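Local coordinates for Mll5499 protein (Mesorhizobium loti, PDB 3BDE) that is of unknown function but belongs to the stress-responsive Dabb family, and forms a homodimer of subunits with a ferredoxin-like fold, at residues M20-H31 and P103-V114; K47-V55 and R86-V94. All coordinates share one frame; numbering follows the deposited sequence.

Interaction 1: residues M20-H31 and P103-V114; sequences MIRHTVVFTLKH and PEVEKFLEIDYV. With EDO (1,2-ethanediol), chain J; EDO (1,2-ethanediol), chain D.
His23 holds CG anti to its backbone N (chi1 170°) and Asp112 tucks CG beside its own (chi1 -65°), which brings ring and carboxylate side by side over one face of the antiparallel sheet of this ferredoxin-like fold. The two residues form a non-hydrogen-bonded pair of strands 21-29 and 105-114. His23 ND1 donates to Asp112 OD1 at 2.6 Å, within its own ring plane, on the syn side of the carboxylate but tilted out of that plane, the two planes lying 66° apart. Asp112 OD2 is bonded to Tyr84 OH, and His23 NE2 meets O2 of the chain D ethanediol at 3.0 Å. Without the imidazole, with an alanine here, Asp112 OD1 would probably keep little more than the weak bond from Thr24 N, and the diol would lose one partner.

On the other face Thr24 OG1 donates to Ile111 O at 2.5 Å, on a lone pair, and accepts from O1 of the chain J ethanediol. That diol's O2 reaches Tyr113 OH. Tyr113 and Val114 pair with a strand of the second subunit, carrying the sheet across the dimer. A classic bulge sets Glu106 and Lys107 against Thr28, whose O takes Glu106 N at 2.8 Å and Lys107 N weakly. Beyond it, His31 NE2 donates in its ring plane to the anti side of Glu104 OE1, tilted out of the carboxylate plane, 2.7 Å away.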
loop_
_atom_site.group_PDB
_atom_site.type_symbol
_atom_site.label_atom_id
_atom_site.label_comp_id
_atom_site.label_asym_id
_atom_site.label_seq_id
_atom_site.Cartn_x
_atom_site.Cartn_y
_atom_site.Cartn_z
HETATM N N MSE A 20 -14.540 5.949 -2.152
HETATM C CA MSE A 20 -13.807 4.833 -1.521
HETATM C C MSE A 20 -12.438 5.204 -0.970
HETATM O O MSE A 20 -11.700 5.937 -1.618
HETATM C CB MSE A 20 -13.664 3.674 -2.538
HETATM C CG MSE A 20 -12.972 2.398 -2.051
HETATM SE SE MSE A 20 -11.014 2.431 -2.150
HETATM C CE MSE A 20 -10.437 1.397 -3.671
ATOM N N ILE A 21 -12.118 4.686 0.217
ATOM C CA ILE A 21 -10.828 4.898 0.853
ATOM C C ILE A 21 -10.197 3.532 1.122
ATOM O O ILE A 21 -10.823 2.671 1.745
ATOM C CB ILE A 21 -10.906 5.701 2.180
ATOM C CG1 ILE A 21 -11.614 7.050 1.953
ATOM C CG2 ILE A 21 -9.468 5.875 2.827
ATOM C CD1 ILE A 21 -11.790 7.885 3.201
ATOM N N ARG A 22 -8.966 3.352 0.650
ATOM C CA ARG A 22 -8.200 2.146 0.927
ATOM C C ARG A 22 -7.240 2.507 2.056
ATOM O O ARG A 22 -6.317 3.284 1.858
ATOM C CB ARG A 22 -7.457 1.669 -0.294
ATOM C CG ARG A 22 -6.723 0.377 -0.089
ATOM C CD ARG A 22 -6.053 -0.031 -1.357
ATOM N NE ARG A 22 -7.053 -0.325 -2.371
ATOM C CZ ARG A 22 -6.918 -0.195 -3.688
ATOM N NH1 ARG A 22 -5.789 0.261 -4.241
ATOM N NH2 ARG A 22 -7.952 -0.527 -4.456
ATOM N N HIS A 23 -7.495 1.952 3.232
ATOM C CA HIS A 23 -6.692 2.181 4.427
ATOM C C HIS A 23 -5.681 1.066 4.549
ATOM O O HIS A 23 -6.058 -0.140 4.532
ATOM C CB HIS A 23 -7.582 2.228 5.669
ATOM C CG HIS A 23 -6.834 2.214 6.966
ATOM N ND1 HIS A 23 -5.823 3.096 7.262
ATOM C CD2 HIS A 23 -6.982 1.438 8.060
ATOM C CE1 HIS A 23 -5.366 2.847 8.474
ATOM N NE2 HIS A 23 -6.044 1.834 8.974
ATOM N N THR A 24 -4.408 1.439 4.614
ATOM C CA THR A 24 -3.362 0.438 4.810
ATOM C C THR A 24 -2.388 0.827 5.884
ATOM O O THR A 24 -2.155 2.027 6.134
ATOM C CB THR A 24 -2.549 0.137 3.519
ATOM O OG1 THR A 24 -1.536 1.135 3.316
ATOM C CG2 THR A 24 -3.454 0.030 2.273
ATOM N N VAL A 25 -1.808 -0.195 6.521
ATOM C CA VAL A 25 -0.744 0.015 7.510
ATOM C C VAL A 25 0.331 -1.044 7.269
ATOM O O VAL A 25 -0.008 -2.209 7.132
ATOM C CB VAL A 25 -1.301 0.000 8.973
ATOM C CG1 VAL A 25 -1.995 -1.352 9.326
ATOM C CG2 VAL A 25 -0.207 0.335 9.969
ATOM N N VAL A 26 1.595 -0.624 7.177
ATOM C CA VAL A 26 2.740 -1.525 7.011
ATOM C C VAL A 26 3.441 -1.503 8.373
ATOM O O VAL A 26 3.593 -0.431 8.962
ATOM C CB VAL A 26 3.658 -1.103 5.801
ATOM C CG1 VAL A 26 4.472 0.141 6.098
ATOM C CG2 VAL A 26 4.589 -2.232 5.389
ATOM N N PHE A 27 3.857 -2.667 8.872
ATOM C CA PHE A 27 4.422 -2.717 10.224
ATOM C C PHE A 27 5.337 -3.881 10.525
ATOM O O PHE A 27 5.401 -4.862 9.774
ATOM C CB PHE A 27 3.265 -2.731 11.255
ATOM C CG PHE A 27 2.376 -3.959 11.179
ATOM C CD1 PHE A 27 1.265 -3.989 10.330
ATOM C CD2 PHE A 27 2.618 -5.078 11.991
ATOM C CE1 PHE A 27 0.445 -5.144 10.275
ATOM C CE2 PHE A 27 1.807 -6.213 11.939
ATOM C CZ PHE A 27 0.728 -6.246 11.082
ATOM N N THR A 28 6.028 -3.729 11.647
ATOM C CA THR A 28 6.924 -4.728 12.210
ATOM C C THR A 28 6.527 -4.853 13.675
ATOM O O THR A 28 6.246 -3.843 14.348
ATOM C CB THR A 28 8.391 -4.313 12.075
ATOM O OG1 THR A 28 8.737 -4.352 10.692
ATOM C CG2 THR A 28 9.300 -5.274 12.823
ATOM N N LEU A 29 6.472 -6.084 14.146
ATOM C CA LEU A 29 6.120 -6.357 15.543
ATOM C C LEU A 29 7.408 -6.496 16.359
ATOM O O LEU A 29 8.463 -6.737 15.806
ATOM C CB LEU A 29 5.306 -7.641 15.621
ATOM C CG LEU A 29 3.995 -7.672 14.840
ATOM C CD1 LEU A 29 3.441 -9.130 14.831
ATOM C CD2 LEU A 29 3.051 -6.697 15.481
ATOM N N LYS A 30 7.292 -6.360 17.675
ATOM C CA LYS A 30 8.420 -6.569 18.618
ATOM C C LYS A 30 8.756 -8.060 18.765
ATOM O O LYS A 30 9.869 -8.412 19.193
ATOM C CB LYS A 30 8.078 -6.000 20.004
ATOM C CG LYS A 30 7.874 -4.506 19.982
ATOM C CD LYS A 30 7.455 -3.966 21.296
ATOM C CE LYS A 30 7.277 -2.466 21.215
ATOM N NZ LYS A 30 6.708 -1.980 22.502
ATOM N N HIS A 31 7.810 -8.915 18.385
ATOM C CA HIS A 31 7.929 -10.367 18.518
ATOM C C HIS A 31 8.885 -10.946 17.508
ATOM O O HIS A 31 9.050 -10.403 16.414
ATOM C CB HIS A 31 6.578 -11.063 18.314
ATOM C CG HIS A 31 5.467 -10.495 19.137
ATOM N ND1 HIS A 31 5.572 -10.306 20.496
ATOM C CD2 HIS A 31 4.217 -10.100 18.797
ATOM C CE1 HIS A 31 4.442 -9.803 20.955
ATOM N NE2 HIS A 31 3.606 -9.669 19.945
ATOM N N PRO A 103 1.215 -1.891 22.535
ATOM C CA PRO A 103 2.220 -2.749 23.196
ATOM C C PRO A 103 3.062 -3.682 22.314
ATOM O O PRO A 103 4.196 -3.965 22.684
ATOM C CB PRO A 103 1.385 -3.599 24.171
ATOM C CG PRO A 103 0.067 -2.923 24.257
ATOM C CD PRO A 103 -0.146 -2.249 22.963
ATOM N N GLU A 104 2.538 -4.133 21.177
ATOM C CA GLU A 104 3.209 -5.181 20.380
ATOM C C GLU A 104 3.853 -4.734 19.083
ATOM O O GLU A 104 4.687 -5.459 18.551
ATOM C CB GLU A 104 2.230 -6.313 20.098
ATOM C CG GLU A 104 1.598 -6.939 21.343
ATOM C CD GLU A 104 0.657 -8.078 21.013
ATOM O OE1 GLU A 104 1.050 -8.965 20.229
ATOM O OE2 GLU A 104 -0.463 -8.112 21.576
ATOM N N VAL A 105 3.470 -3.569 18.566
ATOM C CA VAL A 105 4.033 -3.068 17.311
ATOM C C VAL A 105 5.319 -2.248 17.564
ATOM O O VAL A 105 5.335 -1.308 18.366
ATOM C CB VAL A 105 2.989 -2.270 16.484
ATOM C CG1 VAL A 105 3.664 -1.586 15.259
ATOM C CG2 VAL A 105 1.879 -3.197 16.046
ATOM N N GLU A 106 6.394 -2.626 16.874
ATOM C CA GLU A 106 7.689 -1.944 16.972
ATOM C C GLU A 106 7.657 -0.622 16.220
ATOM O O GLU A 106 8.092 0.410 16.737
ATOM C CB GLU A 106 8.815 -2.844 16.418
ATOM C CG GLU A 106 10.242 -2.230 16.383
ATOM C CD GLU A 106 10.737 -1.766 17.744
ATOM O OE1 GLU A 106 10.387 -2.403 18.760
ATOM O OE2 GLU A 106 11.498 -0.778 17.792
ATOM N N LYS A 107 7.197 -0.683 14.973
ATOM C CA LYS A 107 7.122 0.485 14.093
ATOM C C LYS A 107 6.119 0.274 12.975
ATOM O O LYS A 107 5.817 -0.874 12.595
ATOM C CB LYS A 107 8.496 0.767 13.477
ATOM C CG LYS A 107 9.141 -0.465 12.843
ATOM C CD LYS A 107 10.379 -0.120 12.073
ATOM C CE LYS A 107 11.181 -1.369 11.818
ATOM N NZ LYS A 107 12.231 -1.084 10.824
ATOM N N PHE A 108 5.629 1.383 12.423
ATOM C CA PHE A 108 4.647 1.305 11.349
ATOM C C PHE A 108 4.535 2.590 10.535
ATOM O O PHE A 108 5.039 3.646 10.928
ATOM C CB PHE A 108 3.255 0.913 11.920
ATOM C CG PHE A 108 2.567 2.011 12.696
ATOM C CD1 PHE A 108 2.837 2.202 14.059
ATOM C CD2 PHE A 108 1.612 2.829 12.094
ATOM C CE1 PHE A 108 2.192 3.239 14.793
ATOM C CE2 PHE A 108 0.960 3.866 12.843
ATOM C CZ PHE A 108 1.256 4.061 14.164
ATOM N N LEU A 109 3.879 2.466 9.386
ATOM C CA LEU A 109 3.535 3.596 8.519
ATOM C C LEU A 109 2.087 3.366 8.112
ATOM O O LEU A 109 1.728 2.239 7.778
ATOM C CB LEU A 109 4.361 3.606 7.239
ATOM C CG LEU A 109 5.844 3.935 7.289
ATOM C CD1 LEU A 109 6.518 3.571 5.959
ATOM C CD2 LEU A 109 6.034 5.417 7.633
ATOM N N GLU A 110 1.282 4.415 8.149
ATOM C CA GLU A 110 -0.084 4.372 7.659
ATOM C C GLU A 110 -0.043 5.012 6.284
ATOM O O GLU A 110 0.513 6.090 6.140
ATOM C CB GLU A 110 -1.048 5.162 8.541
ATOM C CG GLU A 110 -1.445 4.488 9.823
ATOM C CD GLU A 110 -2.567 5.238 10.545
ATOM O OE1 GLU A 110 -3.610 5.521 9.908
ATOM O OE2 GLU A 110 -2.410 5.525 11.759
ATOM N N ILE A 111 -0.595 4.332 5.275
ATOM C CA ILE A 111 -0.696 4.851 3.907
ATOM C C ILE A 111 -2.146 4.608 3.449
ATOM O O ILE A 111 -2.576 3.458 3.339
ATOM C CB ILE A 111 0.301 4.141 2.951
ATOM C CG1 ILE A 111 1.760 4.311 3.440
ATOM C CG2 ILE A 111 0.207 4.726 1.589
ATOM C CD1 ILE A 111 2.698 3.196 2.956
ATOM N N ASP A 112 -2.894 5.694 3.276
ATOM C CA ASP A 112 -4.305 5.671 2.897
ATOM C C ASP A 112 -4.429 6.235 1.508
ATOM O O ASP A 112 -3.776 7.245 1.190
ATOM C CB ASP A 112 -5.145 6.510 3.864
ATOM C CG ASP A 112 -5.173 5.962 5.283
ATOM O OD1 ASP A 112 -4.866 4.779 5.515
ATOM O OD2 ASP A 112 -5.522 6.751 6.201
ATOM N N TYR A 113 -5.312 5.635 0.708
ATOM C CA TYR A 113 -5.501 6.000 -0.651
ATOM C C TYR A 113 -6.933 6.228 -1.061
ATOM O O TYR A 113 -7.857 5.610 -0.522
ATOM C CB TYR A 113 -5.004 4.901 -1.577
ATOM C CG TYR A 113 -3.555 4.554 -1.499
ATOM C CD1 TYR A 113 -2.592 5.449 -1.925
ATOM C CD2 TYR A 113 -3.151 3.273 -1.119
ATOM C CE1 TYR A 113 -1.244 5.122 -1.916
ATOM C CE2 TYR A 113 -1.823 2.922 -1.124
ATOM C CZ TYR A 113 -0.865 3.852 -1.532
ATOM O OH TYR A 113 0.464 3.526 -1.527
ATOM N N VAL A 114 -7.088 7.121 -2.038
ATOM C CA VAL A 114 -8.344 7.239 -2.774
ATOM C C VAL A 114 -7.999 7.163 -4.275
ATOM O O VAL A 114 -6.856 7.469 -4.666
ATOM C CB VAL A 114 -9.126 8.510 -2.464
ATOM C CG1 VAL A 114 -9.478 8.584 -1.017
ATOM C CG2 VAL A 114 -8.400 9.770 -2.951
HETATM C C1 EDO J . -0.073 0.041 0.906
HETATM O O1 EDO J . 0.687 0.092 2.118
HETATM C C2 EDO J . 0.835 0.007 -0.305
HETATM O O2 EDO J . 1.277 1.310 -0.681
HETATM C C1 EDO D . -5.302 -1.174 12.958
HETATM O O1 EDO D . -5.379 -0.045 13.832
HETATM C C2 EDO D . -5.336 -0.721 11.512
HETATM O O2 EDO D . -6.561 -0.011 11.318
#

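Interaction 2: residues K47-V55 and R86-V94; sequences KILSAIRGV and RYNDHPDHV. With EDO (1,2-ethanediol), chain K; EDO (1,2-ethanediol), chain D.
In the helical layer of the ferredoxin-like fold, the end of helix 36-50 and the turn after it pack against the break between helix 81-88 and helix 91-104. Ile52 is central. Its CG1 stands beside the backbone N (chi1 -62°), and the extended chain carries CD1 to 3.9 Å from Tyr87 CD1, with His93 N and the CB of Asp92 also in contact. The other branch, CG2, makes an off-centre CH-pi contact with His90, 4.2 Å from the ring centroid. That ring has a second job: His90 is the N-cap of helix 91-104, and its ND1 accepts from Asp92 N.

Tyr87 is gripped by three aliphatic side chains. Val55 presses in closely, its CG2 only 3.3 Å from Tyr87 CD1, at the close of the type II turn from Ile52 to Val55. Leu49 sets both methyls near the phenol oxygen, its CD2 being 3.7 Å from Tyr87 OH. The same CD2 meets the edge of the His93 ring near CD2. Phe78, from strand 72-78, adds its ring beside Tyr87.

His93 is held from behind: its ND1 donates to Asn88 O at 2.8 Å, in the ring plane, which probably fixes the turn of the ring and the direction in which NE2 points.

No direct hydrogen bond joins the two segments. One water bridges them, donating to Ile48 O and to Asp92 OD2, each 2.6 Å from it. The contact is therefore apolar at its heart and polar at its margin, with the phenol packed in hydrocarbon and the imidazole held by the Asn88 carbonyl, while Tyr87 OH and His93 NE2 turn to the chain D ethanediol.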
loop_
_atom_site.group_PDB
_atom_site.type_symbol
_atom_site.label_atom_id
_atom_site.label_comp_id
_atom_site.label_asym_id
_atom_site.label_seq_id
_atom_site.Cartn_x
_atom_site.Cartn_y
_atom_site.Cartn_z
ATOM N N LYS A 47 -9.597 -11.467 13.258
ATOM C CA LYS A 47 -10.907 -11.757 13.864
ATOM C C LYS A 47 -11.620 -10.495 14.346
ATOM O O LYS A 47 -12.809 -10.304 14.058
ATOM C CB LYS A 47 -10.765 -12.750 15.032
ATOM C CG LYS A 47 -12.089 -13.233 15.653
ATOM C CD LYS A 47 -11.816 -14.241 16.744
ATOM N N ILE A 48 -10.882 -9.634 15.049
ATOM C CA ILE A 48 -11.424 -8.407 15.637
ATOM C C ILE A 48 -11.794 -7.342 14.600
ATOM O O ILE A 48 -12.926 -6.829 14.593
ATOM C CB ILE A 48 -10.415 -7.802 16.701
ATOM C CG1 ILE A 48 -10.301 -8.743 17.914
ATOM C CG2 ILE A 48 -10.837 -6.404 17.230
ATOM C CD1 ILE A 48 -9.207 -8.337 18.882
ATOM N N LEU A 49 -10.828 -7.014 13.753
ATOM C CA LEU A 49 -10.964 -5.896 12.812
ATOM C C LEU A 49 -11.888 -6.181 11.663
ATOM O O LEU A 49 -12.632 -5.283 11.263
ATOM C CB LEU A 49 -9.604 -5.438 12.309
ATOM C CG LEU A 49 -8.544 -5.020 13.348
ATOM C CD1 LEU A 49 -7.223 -4.649 12.706
ATOM C CD2 LEU A 49 -9.051 -3.898 14.227
ATOM N N SER A 50 -11.864 -7.413 11.139
ATOM C CA SER A 50 -12.729 -7.768 9.982
ATOM C C SER A 50 -14.238 -7.835 10.344
ATOM O O SER A 50 -15.086 -7.765 9.453
ATOM C CB SER A 50 -12.252 -9.056 9.305
ATOM O OG SER A 50 -12.567 -10.166 10.086
ATOM N N ALA A 51 -14.538 -7.964 11.639
ATOM C CA ALA A 51 -15.910 -8.018 12.168
ATOM C C ALA A 51 -16.557 -6.641 12.360
ATOM O O ALA A 51 -17.778 -6.551 12.569
ATOM C CB ALA A 51 -15.904 -8.777 13.513
ATOM N N ILE A 52 -15.770 -5.569 12.288
ATOM C CA ILE A 52 -16.301 -4.220 12.503
ATOM C C ILE A 52 -17.110 -3.761 11.302
ATOM O O ILE A 52 -16.629 -3.892 10.180
ATOM C CB ILE A 52 -15.179 -3.226 12.824
ATOM C CG1 ILE A 52 -14.482 -3.653 14.137
ATOM C CG2 ILE A 52 -15.752 -1.787 12.976
ATOM C CD1 ILE A 52 -13.297 -2.831 14.486
ATOM N N ARG A 53 -18.326 -3.232 11.534
ATOM C CA ARG A 53 -19.216 -2.773 10.431
ATOM C C ARG A 53 -18.516 -1.694 9.603
ATOM O O ARG A 53 -17.882 -0.778 10.158
ATOM C CB ARG A 53 -20.560 -2.223 10.951
ATOM C CG ARG A 53 -21.601 -1.822 9.852
ATOM C CD ARG A 53 -22.769 -1.009 10.398
ATOM N NE ARG A 53 -23.652 -1.790 11.263
ATOM N N GLY A 54 -18.645 -1.808 8.282
ATOM C CA GLY A 54 -18.006 -0.893 7.341
ATOM C C GLY A 54 -16.657 -1.359 6.804
ATOM O O GLY A 54 -16.204 -0.861 5.772
ATOM N N VAL A 55 -15.990 -2.289 7.503
ATOM C CA VAL A 55 -14.707 -2.844 7.041
ATOM C C VAL A 55 -15.003 -3.796 5.881
ATOM O O VAL A 55 -15.805 -4.711 6.035
ATOM C CB VAL A 55 -13.956 -3.609 8.167
ATOM C CG1 VAL A 55 -12.728 -4.426 7.640
ATOM C CG2 VAL A 55 -13.536 -2.633 9.249
ATOM N N ARG A 86 -15.896 5.941 11.635
ATOM C CA ARG A 86 -16.720 5.046 12.467
ATOM C C ARG A 86 -15.981 3.749 12.839
ATOM O O ARG A 86 -16.145 3.261 13.937
ATOM C CB ARG A 86 -18.071 4.776 11.790
ATOM C CG ARG A 86 -18.956 6.016 11.846
ATOM C CD ARG A 86 -20.183 5.865 10.991
ATOM N NE ARG A 86 -21.088 7.040 11.121
ATOM C CZ ARG A 86 -21.932 7.490 10.192
ATOM N NH1 ARG A 86 -22.010 6.960 8.974
ATOM N NH2 ARG A 86 -22.687 8.553 10.469
ATOM N N TYR A 87 -15.157 3.225 11.929
ATOM C CA TYR A 87 -14.269 2.101 12.239
ATOM C C TYR A 87 -13.238 2.531 13.304
ATOM O O TYR A 87 -13.037 1.844 14.314
ATOM C CB TYR A 87 -13.540 1.635 10.980
ATOM C CG TYR A 87 -12.268 0.853 11.198
ATOM C CD1 TYR A 87 -12.297 -0.527 11.497
ATOM C CD2 TYR A 87 -11.031 1.469 11.074
ATOM C CE1 TYR A 87 -11.095 -1.246 11.655
ATOM C CE2 TYR A 87 -9.829 0.758 11.239
ATOM C CZ TYR A 87 -9.879 -0.596 11.520
ATOM O OH TYR A 87 -8.702 -1.282 11.678
ATOM N N ASN A 88 -12.576 3.663 13.059
ATOM C CA ASN A 88 -11.523 4.153 13.973
ATOM C C ASN A 88 -12.028 4.313 15.401
ATOM O O ASN A 88 -11.336 3.937 16.344
ATOM C CB ASN A 88 -10.978 5.500 13.477
ATOM C CG ASN A 88 -9.849 6.035 14.346
ATOM O OD1 ASN A 88 -8.699 5.615 14.217
ATOM N ND2 ASN A 88 -10.176 6.962 15.231
ATOM N N ASP A 89 -13.245 4.855 15.523
ATOM C CA ASP A 89 -13.878 5.142 16.822
ATOM C C ASP A 89 -14.667 3.987 17.432
ATOM O O ASP A 89 -15.161 4.116 18.547
ATOM C CB ASP A 89 -14.804 6.365 16.688
ATOM C CG ASP A 89 -14.060 7.646 16.380
ATOM O OD1 ASP A 89 -12.818 7.649 16.346
ATOM O OD2 ASP A 89 -14.749 8.668 16.176
ATOM N N HIS A 90 -14.770 2.866 16.724
ATOM C CA HIS A 90 -15.524 1.705 17.209
ATOM C C HIS A 90 -14.812 1.185 18.461
ATOM O O HIS A 90 -13.577 1.151 18.482
ATOM C CB HIS A 90 -15.607 0.603 16.153
ATOM C CG HIS A 90 -16.584 -0.472 16.504
ATOM N ND1 HIS A 90 -16.296 -1.465 17.411
ATOM C CD2 HIS A 90 -17.863 -0.680 16.109
ATOM C CE1 HIS A 90 -17.355 -2.244 17.555
ATOM N NE2 HIS A 90 -18.317 -1.789 16.779
ATOM N N PRO A 91 -15.567 0.837 19.520
ATOM C CA PRO A 91 -14.931 0.330 20.753
ATOM C C PRO A 91 -13.946 -0.833 20.563
ATOM O O PRO A 91 -12.917 -0.899 21.261
ATOM C CB PRO A 91 -16.129 -0.086 21.619
ATOM C CG PRO A 91 -17.256 0.727 21.129
ATOM C CD PRO A 91 -17.032 0.953 19.677
ATOM N N ASP A 92 -14.264 -1.754 19.652
ATOM C CA ASP A 92 -13.391 -2.882 19.343
ATOM C C ASP A 92 -12.053 -2.427 18.745
ATOM O O ASP A 92 -11.012 -3.028 19.040
ATOM C CB ASP A 92 -14.051 -3.882 18.351
ATOM C CG ASP A 92 -15.277 -4.592 18.913
ATOM O OD1 ASP A 92 -15.713 -4.317 20.046
ATOM O OD2 ASP A 92 -15.848 -5.415 18.175
ATOM N N HIS A 93 -12.092 -1.396 17.892
ATOM C CA HIS A 93 -10.865 -0.869 17.286
ATOM C C HIS A 93 -10.052 -0.104 18.337
ATOM O O HIS A 93 -8.858 -0.271 18.443
ATOM C CB HIS A 93 -11.163 0.025 16.094
ATOM C CG HIS A 93 -9.933 0.572 15.449
ATOM N ND1 HIS A 93 -9.563 1.897 15.554
ATOM C CD2 HIS A 93 -8.927 -0.052 14.790
ATOM C CE1 HIS A 93 -8.408 2.073 14.938
ATOM N NE2 HIS A 93 -8.007 0.907 14.451
ATOM N N VAL A 94 -10.738 0.739 19.111
ATOM C CA VAL A 94 -10.097 1.457 20.231
ATOM C C VAL A 94 -9.373 0.503 21.219
ATOM O O VAL A 94 -8.226 0.748 21.597
ATOM C CB VAL A 94 -11.131 2.356 20.971
ATOM C CG1 VAL A 94 -10.524 3.031 22.173
ATOM C CG2 VAL A 94 -11.652 3.411 19.994
HETATM C C1 EDO K . -8.141 4.199 18.462
HETATM O O1 EDO K . -8.114 4.818 19.753
HETATM C C2 EDO K . -7.793 5.239 17.412
HETATM O O2 EDO K . -6.944 4.677 16.404
HETATM C C1 EDO D . -5.302 -1.174 12.958
HETATM O O1 EDO D . -5.379 -0.045 13.832
HETATM C C2 EDO D . -5.336 -0.721 11.512
HETATM O O2 EDO D . -6.561 -0.011 11.318
HETATM O O HOH W 1 -14.582 -7.033 16.613
#

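Interaction 2 is nested in the chain loop that interaction 1 closes, and both draw on helix 91-104. Their centres are 15 Å apart and their nearest atoms about 4 Å, without touching; the chain D ethanediol spans the divide. Three side chains share it: His23 from the sheet side, and from the helix side Tyr87, whose OH is 2.5 Å from the diol O2, and His93, whose NE2 is 2.9 Å from the diol O1. Leu49 CD1 borders it, 4.0 Å from its C1. The diol probably came from the crystallisation liquor, yet this polar site between sheet and helices is consistent with a small-molecule pocket, its ligand unknown.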